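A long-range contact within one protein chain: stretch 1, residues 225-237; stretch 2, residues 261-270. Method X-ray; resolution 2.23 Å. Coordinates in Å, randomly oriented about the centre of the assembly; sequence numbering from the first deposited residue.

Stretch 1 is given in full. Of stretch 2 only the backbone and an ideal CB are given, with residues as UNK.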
# COMPACT_ATOMS: atom_id res chain seq x y z
N VAL B 225 23.22 -54.42 -13.81
CA VAL B 225 22.62 -54.22 -15.12
C VAL B 225 23.70 -54.17 -16.19
O VAL B 225 23.60 -54.81 -17.25
CB VAL B 225 21.75 -52.95 -15.17
CG1 VAL B 225 21.09 -52.82 -16.54
CG2 VAL B 225 20.72 -52.96 -14.07
N PHE B 226 24.74 -53.36 -15.95
CA PHE B 226 25.86 -53.33 -16.88
C PHE B 226 26.51 -54.70 -17.01
O PHE B 226 26.90 -55.11 -18.10
CB PHE B 226 26.90 -52.30 -16.45
CG PHE B 226 26.60 -50.90 -16.92
CD1 PHE B 226 25.32 -50.39 -16.85
CD2 PHE B 226 27.61 -50.12 -17.45
CE1 PHE B 226 25.05 -49.10 -17.30
CE2 PHE B 226 27.35 -48.83 -17.90
CZ PHE B 226 26.06 -48.32 -17.82
N ARG B 227 26.62 -55.43 -15.90
CA ARG B 227 27.26 -56.74 -15.95
C ARG B 227 26.44 -57.73 -16.77
O ARG B 227 26.97 -58.40 -17.66
CB ARG B 227 27.50 -57.28 -14.54
CG ARG B 227 28.05 -58.71 -14.55
CD ARG B 227 28.25 -59.30 -13.15
NE ARG B 227 29.18 -58.51 -12.35
CZ ARG B 227 28.88 -57.95 -11.18
NH1 ARG B 227 27.65 -58.10 -10.67
NH2 ARG B 227 29.79 -57.26 -10.52
N LEU B 228 25.14 -57.82 -16.49
CA LEU B 228 24.29 -58.74 -17.24
C LEU B 228 24.30 -58.40 -18.72
O LEU B 228 24.36 -59.30 -19.57
CB LEU B 228 22.87 -58.71 -16.68
CG LEU B 228 21.88 -59.62 -17.41
CD1 LEU B 228 22.33 -61.06 -17.25
CD2 LEU B 228 20.47 -59.44 -16.85
N GLY B 229 24.21 -57.11 -19.06
CA GLY B 229 24.28 -56.73 -20.47
C GLY B 229 25.57 -57.19 -21.13
O GLY B 229 25.56 -57.77 -22.22
N MET B 230 26.70 -56.93 -20.46
CA MET B 230 27.98 -57.36 -21.00
C MET B 230 27.99 -58.87 -21.20
O MET B 230 28.41 -59.36 -22.25
CB MET B 230 29.10 -56.93 -20.05
CG MET B 230 30.51 -57.30 -20.53
SD MET B 230 31.81 -56.72 -19.41
CE MET B 230 31.39 -57.67 -17.94
N GLU B 231 27.50 -59.61 -20.21
CA GLU B 231 27.53 -61.06 -20.33
C GLU B 231 26.68 -61.54 -21.51
O GLU B 231 27.06 -62.48 -22.20
CB GLU B 231 27.05 -61.71 -19.03
CG GLU B 231 28.05 -61.57 -17.89
CD GLU B 231 27.48 -61.91 -16.53
OE1 GLU B 231 26.26 -62.14 -16.45
OE2 GLU B 231 28.25 -61.93 -15.55
N LYS B 232 25.58 -60.85 -21.80
CA LYS B 232 24.68 -61.28 -22.86
C LYS B 232 25.00 -60.66 -24.21
O LYS B 232 24.26 -60.90 -25.17
CB LYS B 232 23.23 -60.98 -22.49
CG LYS B 232 22.72 -61.65 -21.21
CD LYS B 232 22.83 -63.17 -21.24
CE LYS B 232 21.99 -63.79 -20.10
NZ LYS B 232 22.11 -65.27 -19.99
N GLY B 233 26.07 -59.87 -24.32
CA GLY B 233 26.34 -59.20 -25.59
C GLY B 233 25.35 -58.10 -25.90
O GLY B 233 25.08 -57.81 -27.07
N VAL B 234 24.77 -57.51 -24.87
CA VAL B 234 23.75 -56.49 -25.00
C VAL B 234 24.40 -55.12 -24.87
O VAL B 234 25.33 -54.94 -24.08
CB VAL B 234 22.65 -56.73 -23.95
CG1 VAL B 234 21.75 -55.51 -23.76
CG2 VAL B 234 21.83 -57.97 -24.34
N PHE B 235 23.94 -54.17 -25.67
CA PHE B 235 24.34 -52.78 -25.53
C PHE B 235 23.53 -52.13 -24.41
O PHE B 235 22.30 -52.22 -24.39
CB PHE B 235 24.13 -52.02 -26.84
CG PHE B 235 24.84 -50.70 -26.91
CD1 PHE B 235 24.39 -49.61 -26.16
CD2 PHE B 235 25.95 -50.53 -27.72
CE1 PHE B 235 25.05 -48.39 -26.20
CE2 PHE B 235 26.62 -49.31 -27.76
CZ PHE B 235 26.15 -48.23 -27.01
N VAL B 236 24.22 -51.48 -23.47
CA VAL B 236 23.57 -50.78 -22.37
C VAL B 236 23.92 -49.31 -22.45
O VAL B 236 25.11 -48.94 -22.38
CB VAL B 236 23.95 -51.36 -21.00
CG1 VAL B 236 23.12 -50.70 -19.91
CG2 VAL B 236 23.72 -52.85 -21.00
N ASN B 237 22.90 -48.47 -22.59
CA ASN B 237 23.04 -47.03 -22.69
C ASN B 237 22.47 -46.38 -21.44
O ASN B 237 21.36 -46.70 -21.01
CB ASN B 237 22.33 -46.50 -23.94
CG ASN B 237 22.75 -45.09 -24.28
OD1 ASN B 237 22.28 -44.13 -23.68
ND2 ASN B 237 23.66 -44.96 -25.24
N UNK B 261 36.36 -55.29 -14.43
CA UNK B 261 35.50 -56.23 -15.15
C UNK B 261 34.84 -55.60 -16.37
O UNK B 261 34.31 -56.33 -17.20
CB UNK B 261 34.42 -56.78 -14.21
N UNK B 262 34.83 -54.26 -16.48
CA UNK B 262 34.15 -53.59 -17.59
C UNK B 262 35.06 -52.89 -18.59
O UNK B 262 34.59 -52.54 -19.67
CB UNK B 262 33.17 -52.56 -17.02
N UNK B 263 36.33 -52.66 -18.26
CA UNK B 263 37.11 -51.69 -19.03
C UNK B 263 37.37 -52.13 -20.47
O UNK B 263 37.91 -51.34 -21.24
CB UNK B 263 38.45 -51.43 -18.33
N UNK B 264 37.06 -53.38 -20.84
CA UNK B 264 37.31 -53.87 -22.19
C UNK B 264 36.05 -53.97 -23.04
O UNK B 264 36.13 -54.38 -24.20
CB UNK B 264 37.98 -55.24 -22.12
N UNK B 265 34.90 -53.57 -22.52
CA UNK B 265 33.64 -53.69 -23.24
C UNK B 265 33.33 -52.37 -23.95
O UNK B 265 33.33 -51.31 -23.32
CB UNK B 265 32.51 -54.07 -22.29
N UNK B 266 33.07 -52.45 -25.25
CA UNK B 266 32.82 -51.27 -26.07
C UNK B 266 31.36 -50.80 -26.06
O UNK B 266 31.10 -49.62 -26.31
CB UNK B 266 33.25 -51.56 -27.51
N UNK B 267 30.42 -51.67 -25.71
CA UNK B 267 29.00 -51.43 -25.96
C UNK B 267 28.26 -50.94 -24.72
O UNK B 267 27.21 -51.44 -24.31
CB UNK B 267 28.34 -52.71 -26.48
N UNK B 268 28.85 -49.94 -24.09
CA UNK B 268 28.20 -49.07 -23.12
C UNK B 268 28.14 -47.68 -23.71
O UNK B 268 29.06 -47.26 -24.42
CB UNK B 268 28.93 -49.07 -21.78
N UNK B 269 27.06 -46.95 -23.42
CA UNK B 269 26.91 -45.61 -23.93
C UNK B 269 26.36 -44.66 -22.89
O UNK B 269 25.66 -45.07 -21.95
CB UNK B 269 26.00 -45.62 -25.16
N UNK B 270 26.66 -43.38 -23.09
CA UNK B 270 26.22 -42.29 -22.23
C UNK B 270 25.67 -41.19 -23.13
O UNK B 270 26.10 -41.02 -24.28
CB UNK B 270 27.36 -41.77 -21.35

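At position 261 CA-to-CB points toward the helix, and the ideal CB lies 4.9 Å from Met230 CE. Arg227, about one turn earlier in the same helix, offers a guanidinium, so an acid with enough reach would suit, though a polar amide or an apolar chain against the methionine could also serve. The residue is Glu261. Its carboxylate meets the edge of the guanidinium in a two-pronged salt bridge, Arg227 NE to Glu261 OE1 and Arg227 NH2 to Glu261 OE2, both 2.9 Å.

Position 262 points sideways, 5.0 Å from Met230 SD to its ideal CB, beside an apolar stretch of helix; a long aliphatic or an aromatic could turn back to it. Phe262 does so with chi1 m, placing CE1 4.0 Å from Phe226 CB and CD1 3.9 Å from Met230 CE.

Positions 263 and 264 lie in the type I turn from 262 to 265, with no stretch 1 atom near their ideal CB atoms. Polar residues are easily accommodated, and Lys263 and Asn264 make no contact here.

Position 265 points toward stretch 1, its ideal CB 4.0 Å from Met230 SD. Beyond lies the segment after Gly233, where the Val234 carbonyl is available as an acceptor. A large apolar side chain would cover the methionine; one tipped with a donor would gain a bond as well. Tyr265 does both: Met230 CG sits over its ring face, 3.7 Å from CD1, while OH donates to Val234 O at 2.8 Å.

Position 266 has open space and accepts almost anything; Lys266 leads away.

At position 267 the ideal CB is already 3.5 Å from Phe235 CD2, so the side chain must leave that ring. Several residues could, and Phe267, chi1 m, carries its end away. Its backbone does the pairing, O accepting from Val236 N at 3.1 Å.

Position 268 begins a parallel strand and bridges Val236, with its side chain on the same sheet face as that valine. The ideal CB is 4.2 Å from Phe226 CE2, so a large apolar group is favoured and a flat ring could stack. Phe268 forms an offset stack with Phe226, centroids 4.4 Å apart and planes at 23°, and its CD1 packs 3.9 Å from Val236 CB.

Position 269 leaves no room: an ideal CB would lie 3.1 Å from Phe235 CE1 and clash with the Asn237 side chain. Glycine fits, and Gly269 N donates to Val236 O at 3.0 Å.

Position 270 points away, so stretch 1 sets little demand; a beta-branched residue suits a strand, and Ile270 is found.

Stretch 2 261-270: EFKNYKFFGI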
# COMPACT_ATOMS: atom_id res chain seq x y z
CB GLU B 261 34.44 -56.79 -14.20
CG GLU B 261 33.32 -55.80 -13.84
CD GLU B 261 32.24 -56.41 -12.95
OE1 GLU B 261 31.69 -57.48 -13.29
OE2 GLU B 261 31.93 -55.79 -11.90
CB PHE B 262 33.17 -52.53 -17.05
CG PHE B 262 32.08 -53.07 -16.18
CD1 PHE B 262 31.17 -54.00 -16.66
CD2 PHE B 262 31.96 -52.64 -14.87
CE1 PHE B 262 30.16 -54.49 -15.86
CE2 PHE B 262 30.95 -53.13 -14.05
CZ PHE B 262 30.04 -54.05 -14.55
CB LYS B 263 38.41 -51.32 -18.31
CG LYS B 263 39.51 -52.37 -18.25
CD LYS B 263 40.55 -51.95 -17.19
CE LYS B 263 40.72 -50.43 -17.14
NZ LYS B 263 41.47 -49.98 -15.93
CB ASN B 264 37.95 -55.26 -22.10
CG ASN B 264 39.31 -55.22 -21.45
OD1 ASN B 264 40.21 -54.50 -21.89
ND2 ASN B 264 39.43 -55.92 -20.33
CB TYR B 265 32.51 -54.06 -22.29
CG TYR B 265 31.26 -54.56 -22.97
CD1 TYR B 265 31.28 -55.72 -23.75
CD2 TYR B 265 30.03 -53.90 -22.81
CE1 TYR B 265 30.12 -56.20 -24.36
CE2 TYR B 265 28.88 -54.37 -23.42
CZ TYR B 265 28.93 -55.51 -24.20
OH TYR B 265 27.78 -55.98 -24.80
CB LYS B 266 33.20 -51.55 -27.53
CG LYS B 266 34.68 -51.74 -27.78
CD LYS B 266 34.99 -51.75 -29.28
CE LYS B 266 34.37 -52.93 -29.98
NZ LYS B 266 34.80 -52.96 -31.39
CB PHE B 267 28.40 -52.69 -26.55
CG PHE B 267 29.05 -53.06 -27.85
CD1 PHE B 267 29.15 -52.12 -28.87
CD2 PHE B 267 29.67 -54.28 -28.01
CE1 PHE B 267 29.77 -52.44 -30.06
CE2 PHE B 267 30.31 -54.60 -29.21
CZ PHE B 267 30.36 -53.67 -30.24
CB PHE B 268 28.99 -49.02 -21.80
CG PHE B 268 29.00 -50.32 -21.02
CD1 PHE B 268 27.83 -51.03 -20.80
CD2 PHE B 268 30.18 -50.80 -20.50
CE1 PHE B 268 27.85 -52.20 -20.05
CE2 PHE B 268 30.21 -51.98 -19.76
CZ PHE B 268 29.04 -52.68 -19.54
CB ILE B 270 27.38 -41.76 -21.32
CG1 ILE B 270 26.94 -40.64 -20.36
CG2 ILE B 270 28.51 -41.23 -22.17
CD1 ILE B 270 26.09 -41.06 -19.19
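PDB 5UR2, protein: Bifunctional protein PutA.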